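Long-range contacts in phosphoribosylaminoimidazole-succinocarboxamide synthase (Saccharomyces cerevisiae, PDB 2CNQ), which catalyses the ATP-dependent joining of carboxyaminoimidazole ribotide to L-aspartate, forming the succinocarboxamide SAICAR in de novo purine biosynthesis: residues F63-L68 against K201-Y205; L114-E118 against A179-V183; V121-I125 against L148-F154; V139-K143 against N173-A177. One frame throughout, in Å; residues are numbered along the deposited sequence.

Contact 1 of 4, residues F63-L68 against K201-Y205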
loop_
_atom_site.group_PDB
_atom_site.type_symbol
_atom_site.label_atom_id
_atom_site.label_comp_id
_atom_site.label_asym_id
_atom_site.label_seq_id
_atom_site.Cartn_x
_atom_site.Cartn_y
_atom_site.Cartn_z
ATOM N N PHE A 63 10.730 5.141 2.593
ATOM C CA PHE A 63 10.635 6.538 2.927
ATOM C C PHE A 63 9.659 6.746 4.055
ATOM O O PHE A 63 9.923 7.442 5.012
ATOM C CB PHE A 63 10.207 7.330 1.716
ATOM C CG PHE A 63 9.834 8.715 2.049
ATOM C CD1 PHE A 63 8.527 9.031 2.299
ATOM C CD2 PHE A 63 10.786 9.699 2.172
ATOM C CE1 PHE A 63 8.171 10.297 2.671
ATOM C CE2 PHE A 63 10.431 10.957 2.534
ATOM C CZ PHE A 63 9.121 11.243 2.808
ATOM N N TRP A 64 8.489 6.130 3.932
ATOM C CA TRP A 64 7.485 6.325 4.943
ATOM C C TRP A 64 7.822 5.628 6.217
ATOM O O TRP A 64 7.504 6.136 7.283
ATOM C CB TRP A 64 6.147 5.892 4.450
ATOM C CG TRP A 64 5.604 6.722 3.378
ATOM C CD1 TRP A 64 5.385 6.324 2.125
ATOM C CD2 TRP A 64 5.151 8.073 3.457
ATOM N NE1 TRP A 64 4.836 7.340 1.389
ATOM C CE2 TRP A 64 4.653 8.412 2.207
ATOM C CE3 TRP A 64 5.120 9.020 4.467
ATOM C CZ2 TRP A 64 4.066 9.630 1.949
ATOM C CZ3 TRP A 64 4.551 10.233 4.197
ATOM C CH2 TRP A 64 4.047 10.536 2.960
ATOM N N PHE A 65 8.423 4.456 6.152
ATOM C CA PHE A 65 8.826 3.805 7.375
ATOM C C PHE A 65 9.747 4.702 8.154
ATOM O O PHE A 65 9.644 4.805 9.355
ATOM C CB PHE A 65 9.509 2.485 7.092
ATOM C CG PHE A 65 8.585 1.370 6.750
ATOM C CD1 PHE A 65 7.570 1.025 7.607
ATOM C CD2 PHE A 65 8.774 0.610 5.621
ATOM C CE1 PHE A 65 6.757 -0.030 7.316
ATOM C CE2 PHE A 65 7.955 -0.435 5.331
ATOM C CZ PHE A 65 6.938 -0.736 6.170
ATOM N N LYS A 66 10.649 5.358 7.447
ATOM C CA LYS A 66 11.578 6.233 8.080
ATOM C C LYS A 66 10.869 7.465 8.590
ATOM O O LYS A 66 11.165 7.939 9.678
ATOM C CB LYS A 66 12.648 6.585 7.077
ATOM C CG LYS A 66 13.709 7.501 7.635
ATOM C CD LYS A 66 14.779 7.828 6.632
ATOM C CE LYS A 66 15.572 6.614 6.182
ATOM N NZ LYS A 66 16.231 5.860 7.286
ATOM N N PHE A 67 9.952 8.016 7.802
ATOM C CA PHE A 67 9.204 9.181 8.203
ATOM C C PHE A 67 8.424 8.932 9.470
ATOM O O PHE A 67 8.266 9.805 10.308
ATOM C CB PHE A 67 8.274 9.561 7.077
ATOM C CG PHE A 67 7.460 10.763 7.333
ATOM C CD1 PHE A 67 7.995 12.019 7.263
ATOM C CD2 PHE A 67 6.134 10.650 7.613
ATOM C CE1 PHE A 67 7.190 13.118 7.488
ATOM C CE2 PHE A 67 5.346 11.735 7.829
ATOM C CZ PHE A 67 5.867 12.958 7.772
ATOM N N LEU A 68 7.931 7.714 9.597
ATOM C CA LEU A 68 7.100 7.319 10.711
ATOM C C LEU A 68 7.871 6.560 11.746
ATOM O O LEU A 68 7.278 5.963 12.613
ATOM C CB LEU A 68 5.967 6.465 10.198
ATOM C CG LEU A 68 5.046 7.205 9.284
ATOM C CD1 LEU A 68 4.025 6.241 8.746
ATOM C CD2 LEU A 68 4.374 8.368 9.952
ATOM N N LYS A 201 -0.501 12.532 9.966
ATOM C CA LYS A 201 0.837 13.053 9.883
ATOM C C LYS A 201 1.310 13.029 8.469
ATOM O O LYS A 201 1.898 13.975 7.983
ATOM C CB LYS A 201 1.742 12.246 10.763
ATOM C CG LYS A 201 3.153 12.708 10.717
ATOM C CD LYS A 201 4.049 11.990 11.679
ATOM C CE LYS A 201 5.474 12.357 11.441
ATOM N NZ LYS A 201 6.344 11.965 12.529
ATOM N N CYS A 202 1.090 11.928 7.787
ATOM C CA CYS A 202 1.522 11.817 6.433
ATOM C C CYS A 202 0.738 12.713 5.516
ATOM O O CYS A 202 1.288 13.287 4.603
ATOM C CB CYS A 202 1.455 10.381 5.977
ATOM S SG CYS A 202 2.538 9.318 6.881
ATOM N N LYS A 203 -0.544 12.835 5.769
ATOM C CA LYS A 203 -1.399 13.690 4.993
ATOM C C LYS A 203 -0.916 15.108 5.060
ATOM O O LYS A 203 -0.845 15.798 4.070
ATOM C CB LYS A 203 -2.825 13.606 5.518
ATOM C CG LYS A 203 -3.803 14.454 4.745
ATOM C CD LYS A 203 -5.178 14.653 5.370
ATOM C CE LYS A 203 -5.211 14.873 6.886
ATOM N NZ LYS A 203 -5.097 16.289 7.314
ATOM N N ASP A 204 -0.594 15.571 6.244
ATOM C CA ASP A 204 -0.191 16.951 6.393
ATOM C C ASP A 204 1.117 17.174 5.694
ATOM O O ASP A 204 1.303 18.166 5.028
ATOM C CB ASP A 204 -0.106 17.313 7.836
ATOM C CG ASP A 204 -1.452 17.435 8.469
ATOM O OD1 ASP A 204 -1.471 17.540 9.703
ATOM O OD2 ASP A 204 -2.471 17.442 7.754
ATOM N N TYR A 205 2.026 16.235 5.830
ATOM C CA TYR A 205 3.292 16.316 5.177
ATOM C C TYR A 205 3.111 16.347 3.688
ATOM O O TYR A 205 3.703 17.144 2.981
ATOM C CB TYR A 205 4.139 15.127 5.596
ATOM C CG TYR A 205 5.304 14.918 4.707
ATOM C CD1 TYR A 205 6.462 15.632 4.838
ATOM C CD2 TYR A 205 5.208 14.009 3.678
ATOM C CE1 TYR A 205 7.500 15.429 3.955
ATOM C CE2 TYR A 205 6.206 13.814 2.797
ATOM C CZ TYR A 205 7.361 14.525 2.944
ATOM O OH TYR A 205 8.390 14.386 2.076
HETATM O O HOH W 1 8.713 12.408 10.929
#
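Lys201, well inside helix 185-209, heads the segment and sends an all-trans side chain across to the end of 63-68. Its NZ sits over the face of the Phe67 ring, 5.0 Å from the centroid in a cation-pi contact, and shares water 1 with the carbonyl of Phe67 (NZ to water 2.9 Å, water to O 2.7 Å). A salt bridge to Asp71 satisfies the same ammonium. One residue on, Cys202, whose short side chain fits between larger ones, places SG 3.5 Å from Trp64 CZ3, 3.7 Å from Leu68 CD2 and 3.8 Å from Phe67 CE2, the aromatic contacts being oblique. Lys203 and Asp204 lie off the interface and pair with each other, NZ to OD2 2.9 Å. Tyr205, one turn after Lys201, completes an aromatic cluster with Phe63, Trp64 and Phe67; Phe67 CZ meets Tyr205 CB at 3.5 Å, and Trp64 CH2 meets Tyr205 CD2 at 3.7 Å. Such bulky rings suit helix segments whose axes stay 11.9 Å apart and cross at 110°. The Tyr205 hydroxyl bonds to the carbonyl of Leu299, so helix 282-300 joins helices 53-67 and 185-209, while Trp64 and Cys202 also rest on strand 228-245.

Contact 2 of 4, residues L114-E118 against A179-V183; sequences LIPLE and AAELV. With ADP (adenosine-5'-diphosphate), chain B.
Residues 114-118 run extended except at Pro116 (phi/psi -83/59), the centre of an inverse gamma turn closed by Leu117 N to Ile115 O at 2.7 Å. Against this kinked segment lies the last turn of helix 176-183, with CA atoms nearest at Ile115-Val183 (7.0 Å) and Leu117-Ala179 (7.3 Å). Leu117, chi1 m and chi2 t, is the main bump. Both its methyls settle over the small Ala179, CD2 at 3.8 Å and CD1 at 4.0 Å from CB; CD2 also lies 4.1 Å from Leu182 CD1 and CD1 3.9 Å from Val183 CG1. Val183, chi1 m, is the bump from the helix side: its CG1 also meets Ile115 CG2 at 3.8 Å and Pro116 CD at 3.7 Å. Alanine suits a close approach, and beta-branched valine makes a compact filler. Leu114 CD1 instead lies 3.5 Å from ADP O2', and Glu118 touches the imidazole ribonucleotide. This is plain aliphatic packing of a helix C-terminal turn on an inverse-gamma kink; with no hydrogen bond crossing it, the fit rests on complementary shape.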
loop_
_atom_site.group_PDB
_atom_site.type_symbol
_atom_site.label_atom_id
_atom_site.label_comp_id
_atom_site.label_asym_id
_atom_site.label_seq_id
_atom_site.Cartn_x
_atom_site.Cartn_y
_atom_site.Cartn_z
ATOM N N LEU A 114 -0.016 -10.705 11.829
ATOM C CA LEU A 114 -0.718 -9.625 11.223
ATOM C C LEU A 114 -2.042 -9.445 11.875
ATOM O O LEU A 114 -2.651 -10.374 12.314
ATOM C CB LEU A 114 -0.934 -9.865 9.735
ATOM C CG LEU A 114 0.346 -10.092 8.984
ATOM C CD1 LEU A 114 0.017 -10.363 7.544
ATOM C CD2 LEU A 114 1.301 -8.944 9.253
ATOM N N ILE A 115 -2.484 -8.213 11.969
ATOM C CA ILE A 115 -3.835 -7.924 12.365
ATOM C C ILE A 115 -4.646 -8.065 11.122
ATOM O O ILE A 115 -4.312 -7.499 10.090
ATOM C CB ILE A 115 -3.921 -6.515 12.912
ATOM C CG1 ILE A 115 -3.035 -6.401 14.146
ATOM C CG2 ILE A 115 -5.346 -6.165 13.231
ATOM C CD1 ILE A 115 -3.019 -5.029 14.742
ATOM N N PRO A 116 -5.690 -8.864 11.149
ATOM C CA PRO A 116 -6.340 -9.291 9.936
ATOM C C PRO A 116 -7.327 -8.279 9.395
ATOM O O PRO A 116 -8.514 -8.536 9.250
ATOM C CB PRO A 116 -7.040 -10.559 10.364
ATOM C CG PRO A 116 -7.400 -10.263 11.765
ATOM C CD PRO A 116 -6.186 -9.630 12.298
ATOM N N LEU A 117 -6.831 -7.108 9.110
ATOM C CA LEU A 117 -7.619 -6.028 8.575
ATOM C C LEU A 117 -6.823 -5.317 7.553
ATOM O O LEU A 117 -5.624 -5.184 7.683
ATOM C CB LEU A 117 -7.936 -5.000 9.644
ATOM C CG LEU A 117 -8.742 -5.480 10.821
ATOM C CD1 LEU A 117 -8.745 -4.432 11.894
ATOM C CD2 LEU A 117 -10.147 -5.813 10.390
ATOM N N GLU A 118 -7.490 -4.810 6.556
ATOM C CA GLU A 118 -6.939 -3.752 5.752
ATOM C C GLU A 118 -7.247 -2.493 6.511
ATOM O O GLU A 118 -8.391 -2.135 6.717
ATOM C CB GLU A 118 -7.571 -3.682 4.402
ATOM C CG GLU A 118 -7.556 -4.936 3.631
ATOM C CD GLU A 118 -6.196 -5.443 3.265
ATOM O OE1 GLU A 118 -6.182 -6.458 2.539
ATOM O OE2 GLU A 118 -5.152 -4.919 3.641
ATOM N N ALA A 179 -14.747 -4.785 12.793
ATOM C CA ALA A 179 -13.341 -4.997 12.947
ATOM C C ALA A 179 -13.013 -5.384 14.362
ATOM O O ALA A 179 -12.196 -6.246 14.590
ATOM C CB ALA A 179 -12.587 -3.780 12.555
ATOM N N ALA A 180 -13.683 -4.760 15.325
ATOM C CA ALA A 180 -13.449 -5.086 16.713
ATOM C C ALA A 180 -13.937 -6.475 17.018
ATOM O O ALA A 180 -13.373 -7.136 17.860
ATOM C CB ALA A 180 -14.120 -4.090 17.586
ATOM N N GLU A 181 -14.957 -6.957 16.348
ATOM C CA GLU A 181 -15.319 -8.339 16.477
ATOM C C GLU A 181 -14.204 -9.240 16.053
ATOM O O GLU A 181 -13.970 -10.270 16.658
ATOM C CB GLU A 181 -16.546 -8.644 15.661
ATOM C CG GLU A 181 -17.762 -7.970 16.143
ATOM C CD GLU A 181 -18.109 -8.332 17.543
ATOM O OE1 GLU A 181 -18.131 -9.545 17.845
ATOM O OE2 GLU A 181 -18.371 -7.431 18.363
ATOM N N LEU A 182 -13.512 -8.878 14.996
ATOM C CA LEU A 182 -12.453 -9.689 14.502
ATOM C C LEU A 182 -11.214 -9.622 15.316
ATOM O O LEU A 182 -10.561 -10.630 15.514
ATOM C CB LEU A 182 -12.125 -9.287 13.084
ATOM C CG LEU A 182 -13.222 -9.478 12.089
ATOM C CD1 LEU A 182 -12.757 -8.993 10.744
ATOM C CD2 LEU A 182 -13.670 -10.901 12.007
ATOM N N VAL A 183 -10.850 -8.449 15.783
ATOM C CA VAL A 183 -9.539 -8.269 16.355
ATOM C C VAL A 183 -9.519 -7.882 17.799
ATOM O O VAL A 183 -8.453 -7.789 18.358
ATOM C CB VAL A 183 -8.677 -7.321 15.547
ATOM C CG1 VAL A 183 -8.749 -7.700 14.087
ATOM C CG2 VAL A 183 -9.072 -5.890 15.762
HETATM P PB ADP B . -1.557 -9.043 -1.472
HETATM O O1B ADP B . -1.729 -7.602 -1.340
HETATM O O2B ADP B . -2.331 -9.797 -0.475
HETATM O O3B ADP B . -1.791 -9.645 -2.770
HETATM P PA ADP B . 1.258 -8.570 -1.501
HETATM O O1A ADP B . 1.129 -7.159 -1.134
HETATM O O2A ADP B . 1.641 -8.921 -2.859
HETATM O O3A ADP B . -0.044 -9.359 -1.108
HETATM O "O5'" ADP B . 2.285 -9.293 -0.560
HETATM C "C5'" ADP B . 2.512 -8.977 0.795
HETATM C "C4'" ADP B . 1.939 -10.061 1.659
HETATM O "O4'" ADP B . 2.766 -10.122 2.819
HETATM C "C3'" ADP B . 0.560 -9.770 2.165
HETATM O "O3'" ADP B . -0.101 -10.971 2.480
HETATM C "C2'" ADP B . 0.838 -9.049 3.456
HETATM O "O2'" ADP B . -0.238 -9.045 4.340
HETATM C "C1'" ADP B . 1.984 -9.841 3.961
HETATM N N9 ADP B . 2.843 -9.192 4.905
HETATM C C8 ADP B . 3.218 -7.912 4.897
HETATM N N7 ADP B . 4.092 -7.634 5.828
HETATM C C5 ADP B . 4.282 -8.796 6.473
HETATM C C6 ADP B . 5.106 -9.207 7.546
HETATM N N6 ADP B . 5.923 -8.363 8.142
HETATM N N1 ADP B . 5.002 -10.450 8.001
HETATM C C2 ADP B . 4.207 -11.307 7.368
HETATM N N3 ADP B . 3.453 -11.062 6.307
HETATM C C4 ADP B . 3.495 -9.802 5.880
#

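Contact 3 of 4, residues V121-I125 against L148-F154; sequences VRGYI and LKESQEF. With AMZ (aminoimidazole 4-carboxamide ribonucleotide), chain C.
The chain of strand 113-122 turns a corner at Gly123 (phi/psi -90/-23), then pairs antiparallel with 148-154. Tyr124 and Glu153 form a non-hydrogen-bonded pair, CA to CA 4.0 Å, framed by Phe154 N to Gly123 O and Ile125 N to Gln152 O, both 2.8 Å. Ser151 N reaches Ile125 O, also at 2.8 Å. A type II turn, Lys149 to Gln152, reverses the second segment: Gln152 N bonds to Lys149 O and Lys149 N to Gln152 OE1, each at 2.8 Å, with Ser151 at positive phi (76/2). The Ser151 hydroxyl bonds to the carbonyl of Glu253, and the Ser151 carbonyl to the hydroxyl of Tyr249. Gly123 O also accepts from water 2 at 2.7 Å, which donates to Phe154 O at 2.9 Å. Tyr124 (chi1 m) and Glu153 (chi1 t) share one face, where Glu153 CG lies 4.1 Å from the tyrosine ring centroid in a CH-pi contact. Apolar Ile125 (t, t) fits a buried site, its CB 3.5 Å from Phe154 CZ and its CD1 3.8 Å from Leu148 CD1. Arg122, extended from chi1 m, holds the ribonucleotide phosphate as a two-pronged fork, NH1 to OP2 and NH2 to OP1, both 2.9 Å; Ser128, Arg242 and Arg264 also bond to this ligand. Helix 127-136 packs on Arg122 and Ile125, helix 185-209 on Val121 and Tyr124, beside the sheet edge formed by 153-159.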
loop_
_atom_site.group_PDB
_atom_site.type_symbol
_atom_site.label_atom_id
_atom_site.label_comp_id
_atom_site.label_asym_id
_atom_site.label_seq_id
_atom_site.Cartn_x
_atom_site.Cartn_y
_atom_site.Cartn_z
ATOM N N VAL A 121 -7.515 4.173 6.027
ATOM C CA VAL A 121 -7.872 5.471 6.523
ATOM C C VAL A 121 -8.236 6.318 5.358
ATOM O O VAL A 121 -7.534 6.351 4.379
ATOM C CB VAL A 121 -6.748 6.119 7.311
ATOM C CG1 VAL A 121 -7.203 7.468 7.815
ATOM C CG2 VAL A 121 -6.334 5.250 8.440
ATOM N N ARG A 122 -9.351 7.004 5.497
ATOM C CA ARG A 122 -9.828 7.900 4.481
ATOM C C ARG A 122 -9.825 9.299 5.007
ATOM O O ARG A 122 -10.482 9.603 5.970
ATOM C CB ARG A 122 -11.206 7.545 4.048
ATOM C CG ARG A 122 -11.331 6.116 3.619
ATOM C CD ARG A 122 -12.744 5.813 3.230
ATOM N NE ARG A 122 -12.918 4.404 3.012
ATOM C CZ ARG A 122 -12.723 3.801 1.876
ATOM N NH1 ARG A 122 -12.494 4.457 0.775
ATOM N NH2 ARG A 122 -12.782 2.492 1.853
ATOM N N GLY A 123 -9.088 10.154 4.352
ATOM C CA GLY A 123 -9.175 11.562 4.637
ATOM C C GLY A 123 -10.197 12.267 3.816
ATOM O O GLY A 123 -10.679 13.333 4.194
ATOM N N TYR A 124 -10.529 11.691 2.683
ATOM C CA TYR A 124 -11.364 12.285 1.690
ATOM C C TYR A 124 -12.245 11.212 1.184
ATOM O O TYR A 124 -11.882 10.039 1.140
ATOM C CB TYR A 124 -10.535 12.817 0.549
ATOM C CG TYR A 124 -9.615 13.911 0.952
ATOM C CD1 TYR A 124 -8.476 13.652 1.686
ATOM C CD2 TYR A 124 -9.876 15.208 0.596
ATOM C CE1 TYR A 124 -7.646 14.666 2.052
ATOM C CE2 TYR A 124 -9.029 16.220 0.964
ATOM C CZ TYR A 124 -7.931 15.943 1.693
ATOM O OH TYR A 124 -7.068 16.920 2.067
ATOM N N ILE A 125 -13.437 11.601 0.775
ATOM C CA ILE A 125 -14.411 10.626 0.399
ATOM C C ILE A 125 -14.325 10.323 -1.060
ATOM O O ILE A 125 -14.547 11.165 -1.904
ATOM C CB ILE A 125 -15.794 11.047 0.858
ATOM C CG1 ILE A 125 -16.728 9.875 0.724
ATOM C CG2 ILE A 125 -16.334 12.287 0.179
ATOM C CD1 ILE A 125 -18.034 10.075 1.412
ATOM N N LEU A 148 -21.574 16.072 1.906
ATOM C CA LEU A 148 -20.245 15.894 1.369
ATOM C C LEU A 148 -20.339 15.733 -0.111
ATOM O O LEU A 148 -21.162 15.018 -0.645
ATOM C CB LEU A 148 -19.670 14.580 1.827
ATOM C CG LEU A 148 -19.537 14.415 3.304
ATOM C CD1 LEU A 148 -19.115 12.990 3.570
ATOM C CD2 LEU A 148 -18.518 15.404 3.815
ATOM N N LYS A 149 -19.428 16.360 -0.787
ATOM C CA LYS A 149 -19.309 16.210 -2.206
ATOM C C LYS A 149 -18.186 15.274 -2.527
ATOM O O LYS A 149 -17.332 15.005 -1.709
ATOM C CB LYS A 149 -19.128 17.565 -2.831
ATOM C CG LYS A 149 -20.330 18.487 -2.639
ATOM C CD LYS A 149 -21.611 17.923 -3.221
ATOM C CE LYS A 149 -22.737 18.927 -3.083
ATOM N NZ LYS A 149 -24.012 18.429 -3.635
ATOM N N GLU A 150 -18.189 14.751 -3.737
ATOM C CA GLU A 150 -17.191 13.768 -4.085
ATOM C C GLU A 150 -15.831 14.318 -3.880
ATOM O O GLU A 150 -15.548 15.422 -4.274
ATOM C CB GLU A 150 -17.355 13.317 -5.510
ATOM C CG GLU A 150 -16.482 12.144 -5.800
ATOM C CD GLU A 150 -16.411 11.757 -7.221
ATOM O OE1 GLU A 150 -15.482 11.006 -7.534
ATOM O OE2 GLU A 150 -17.259 12.175 -8.018
ATOM N N SER A 151 -14.995 13.526 -3.242
ATOM C CA SER A 151 -13.633 13.888 -2.963
ATOM C C SER A 151 -13.468 14.847 -1.849
ATOM O O SER A 151 -12.359 15.227 -1.592
ATOM C CB SER A 151 -12.879 14.408 -4.180
ATOM O OG SER A 151 -13.073 13.565 -5.279
ATOM N N GLN A 152 -14.545 15.247 -1.195
ATOM C CA GLN A 152 -14.438 16.183 -0.124
ATOM C C GLN A 152 -13.698 15.549 1.022
ATOM O O GLN A 152 -13.789 14.354 1.293
ATOM C CB GLN A 152 -15.800 16.629 0.305
ATOM C CG GLN A 152 -15.791 17.725 1.332
ATOM C CD GLN A 152 -17.124 18.379 1.473
ATOM O OE1 GLN A 152 -17.977 18.246 0.611
ATOM N NE2 GLN A 152 -17.324 19.063 2.580
ATOM N N GLU A 153 -13.010 16.396 1.746
ATOM C CA GLU A 153 -12.357 16.002 2.936
ATOM C C GLU A 153 -13.369 15.683 4.004
ATOM O O GLU A 153 -14.310 16.440 4.207
ATOM C CB GLU A 153 -11.445 17.129 3.398
ATOM C CG GLU A 153 -10.498 16.764 4.504
ATOM C CD GLU A 153 -9.321 17.716 4.628
ATOM O OE1 GLU A 153 -8.286 17.293 5.171
ATOM O OE2 GLU A 153 -9.425 18.871 4.177
ATOM N N PHE A 154 -13.177 14.583 4.704
ATOM C CA PHE A 154 -13.955 14.340 5.881
ATOM C C PHE A 154 -13.556 15.342 6.943
ATOM O O PHE A 154 -12.471 15.825 6.973
ATOM C CB PHE A 154 -13.687 12.960 6.408
ATOM C CG PHE A 154 -14.258 11.881 5.572
ATOM C CD1 PHE A 154 -15.607 11.618 5.583
ATOM C CD2 PHE A 154 -13.441 11.091 4.787
ATOM C CE1 PHE A 154 -16.124 10.600 4.843
ATOM C CE2 PHE A 154 -13.956 10.084 4.046
ATOM C CZ PHE A 154 -15.294 9.834 4.060
HETATM O O5 AMZ C . -4.430 -3.720 -1.281
HETATM C C6 AMZ C . -5.534 -3.684 -0.779
HETATM N N2 AMZ C . -6.192 -4.765 -0.375
HETATM C C3A AMZ C . -6.206 -2.418 -0.561
HETATM C C7A AMZ C . -5.737 -1.194 -0.929
HETATM N N3 AMZ C . -4.574 -0.797 -1.480
HETATM N N1 AMZ C . -7.416 -2.282 0.009
HETATM C C5 AMZ C . -7.689 -0.997 0.010
HETATM N N AMZ C . -6.677 -0.319 -0.578
HETATM C C1 AMZ C . -6.588 1.115 -0.698
HETATM C C2 AMZ C . -7.036 1.651 -2.025
HETATM C C3 AMZ C . -7.483 3.041 -1.673
HETATM O O2 AMZ C . -6.316 3.828 -1.590
HETATM O O1 AMZ C . -5.971 1.596 -2.951
HETATM O O AMZ C . -7.497 1.640 0.227
HETATM C C AMZ C . -8.075 2.830 -0.289
HETATM C C4 AMZ C . -9.564 2.727 -0.269
HETATM O O3 AMZ C . -9.971 1.867 -1.321
HETATM P P AMZ C . -11.531 1.734 -1.626
HETATM O OP1 AMZ C . -12.144 0.970 -0.500
HETATM O O4 AMZ C . -11.570 0.966 -2.927
HETATM O OP2 AMZ C . -12.134 3.097 -1.738
HETATM O O HOH W 2 -10.214 14.093 6.757
HETATM O O HOH W 3 -8.960 14.325 6.147
HETATM O O HOH W 4 -7.701 19.408 1.367
#

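Contact 4 of 4, residues V139-K143 against N173-A177; sequences VHGLK and NISPA
Val139 begins a type I' turn that ends at Leu142, closed by Leu142 N to Val139 O at 2.8 Å and Val139 N to Leu142 O at 2.7 Å, making a two-residue beta hairpin between strands 138-139 and 142-143. His140, at phi/psi 51/41 with chi1 m and chi2 -131°, makes most of the contact, and its CA lies 4.8 Å from that of Ser175. Its ND1 donates to Ile174 O at 3.0 Å, and its ring receives Asn173 CB over one face, 3.5 Å from the centroid in a CH-pi contact. An imidazole suits this place because it offers a flat face and an edge nitrogen; its NE2 is hydrogen-bonded to Arg122, which holds the ribonucleotide phosphate. His140 O meets Ser175 CA at 3.3 Å in a CA-H...O contact. Gly141 follows at 76/-3; both central positions of a type I' turn take positive phi, which glycine adopts readily, and the amides of both bond to Glu132. Leu142 (m, t) lays CD2 3.9 Å from Pro176 CD. Across from it, 173-175 is extended, and Ser175 (chi1 p) is the N-cap of helix 176-183, its OG bonded to Gln178 N; Pro176, with no amide hydrogen to offer, fits the first turn. Asn173 OD1 bonds to Ser128. The hairpin follows helix 127-136 in the chain and leans on the start of helix 176-183, with Val139 packed on strands 113-122 and 153-159.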
loop_
_atom_site.group_PDB
_atom_site.type_symbol
_atom_site.label_atom_id
_atom_site.label_comp_id
_atom_site.label_asym_id
_atom_site.label_seq_id
_atom_site.Cartn_x
_atom_site.Cartn_y
_atom_site.Cartn_z
ATOM N N VAL A 139 -20.131 5.718 5.839
ATOM C CA VAL A 139 -18.980 5.047 5.255
ATOM C C VAL A 139 -18.621 3.845 6.094
ATOM O O VAL A 139 -18.419 4.038 7.270
ATOM C CB VAL A 139 -17.825 6.020 5.159
ATOM C CG1 VAL A 139 -16.599 5.294 4.672
ATOM C CG2 VAL A 139 -18.204 7.160 4.216
ATOM N N HIS A 140 -18.567 2.621 5.516
ATOM C CA HIS A 140 -18.322 1.453 6.341
ATOM C C HIS A 140 -19.305 1.473 7.500
ATOM O O HIS A 140 -19.001 1.128 8.638
ATOM C CB HIS A 140 -16.892 1.369 6.824
ATOM C CG HIS A 140 -15.901 1.160 5.740
ATOM N ND1 HIS A 140 -14.944 0.188 5.828
ATOM C CD2 HIS A 140 -15.679 1.779 4.564
ATOM C CE1 HIS A 140 -14.137 0.259 4.779
ATOM N NE2 HIS A 140 -14.570 1.210 3.981
ATOM N N GLY A 141 -20.539 1.842 7.179
ATOM C CA GLY A 141 -21.590 1.889 8.160
ATOM C C GLY A 141 -21.559 3.057 9.115
ATOM O O GLY A 141 -22.493 3.224 9.881
ATOM N N LEU A 142 -20.552 3.921 9.029
ATOM C CA LEU A 142 -20.406 5.057 9.920
ATOM C C LEU A 142 -21.173 6.232 9.347
ATOM O O LEU A 142 -20.970 6.622 8.223
ATOM C CB LEU A 142 -18.944 5.475 9.987
ATOM C CG LEU A 142 -18.023 4.429 10.589
ATOM C CD1 LEU A 142 -16.608 4.749 10.220
ATOM C CD2 LEU A 142 -18.197 4.370 12.091
ATOM N N LYS A 143 -21.826 6.983 10.253
ATOM C CA LYS A 143 -22.502 8.191 9.846
ATOM C C LYS A 143 -21.553 9.396 9.702
ATOM O O LYS A 143 -20.469 9.551 10.302
ATOM C CB LYS A 143 -23.770 8.405 10.627
ATOM C CG LYS A 143 -24.840 7.392 10.172
ATOM C CD LYS A 143 -25.440 6.737 11.321
ATOM C CE LYS A 143 -25.708 7.878 12.299
ATOM N NZ LYS A 143 -26.618 7.658 13.373
ATOM N N ASN A 173 -15.621 -4.248 2.985
ATOM C CA ASN A 173 -15.630 -3.136 3.875
ATOM C C ASN A 173 -16.448 -3.467 5.075
ATOM O O ASN A 173 -17.565 -3.924 4.951
ATOM C CB ASN A 173 -16.229 -1.924 3.218
ATOM C CG ASN A 173 -15.375 -1.327 2.177
ATOM O OD1 ASN A 173 -15.865 -0.518 1.381
ATOM N ND2 ASN A 173 -14.143 -1.648 2.161
ATOM N N ILE A 174 -15.913 -3.225 6.242
ATOM C CA ILE A 174 -16.600 -3.521 7.454
ATOM C C ILE A 174 -16.541 -2.315 8.345
ATOM O O ILE A 174 -15.695 -1.449 8.228
ATOM C CB ILE A 174 -16.006 -4.745 8.145
ATOM C CG1 ILE A 174 -14.524 -4.630 8.381
ATOM C CG2 ILE A 174 -16.369 -5.989 7.392
ATOM C CD1 ILE A 174 -13.974 -5.634 9.289
ATOM N N SER A 175 -17.445 -2.278 9.286
ATOM C CA SER A 175 -17.431 -1.224 10.254
ATOM C C SER A 175 -16.309 -1.421 11.209
ATOM O O SER A 175 -15.837 -2.519 11.427
ATOM C CB SER A 175 -18.746 -1.250 11.012
ATOM O OG SER A 175 -18.796 -2.424 11.769
ATOM N N PRO A 176 -15.944 -0.356 11.895
ATOM C CA PRO A 176 -15.050 -0.518 13.010
ATOM C C PRO A 176 -15.562 -1.483 14.034
ATOM O O PRO A 176 -14.798 -2.230 14.598
ATOM C CB PRO A 176 -14.906 0.889 13.532
ATOM C CG PRO A 176 -15.108 1.746 12.320
ATOM C CD PRO A 176 -16.189 1.046 11.580
ATOM N N ALA A 177 -16.865 -1.512 14.236
ATOM C CA ALA A 177 -17.399 -2.452 15.188
ATOM C C ALA A 177 -17.146 -3.862 14.761
ATOM O O ALA A 177 -16.777 -4.705 15.549
ATOM C CB ALA A 177 -18.861 -2.196 15.381
#

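How the contacts relate
Contact 3 is largely buried, contacts 1 and 2 are partly buried, and contact 4 lies at the surface. Strand 113-122 serves both contacts 2 and 3, and helix 176-183 both contacts 2 and 4, where Ile174 CD1 packs 4.0 Å from Leu117 CD2. Their chemistry follows their elements: aromatic rings and sulfur between the helices of contact 1, aliphatic fit in contact 2, backbone pairing in contact 3, and an imidazole hydrogen-bonded to a backbone carbonyl in contact 4. Arg122 and His140 join contacts 3 and 4 near the ribonucleotide phosphate. Contact 1 encloses the other three in sequence and touches contact 3, with Lys203 CD 4.1 Å from Tyr124 CE1.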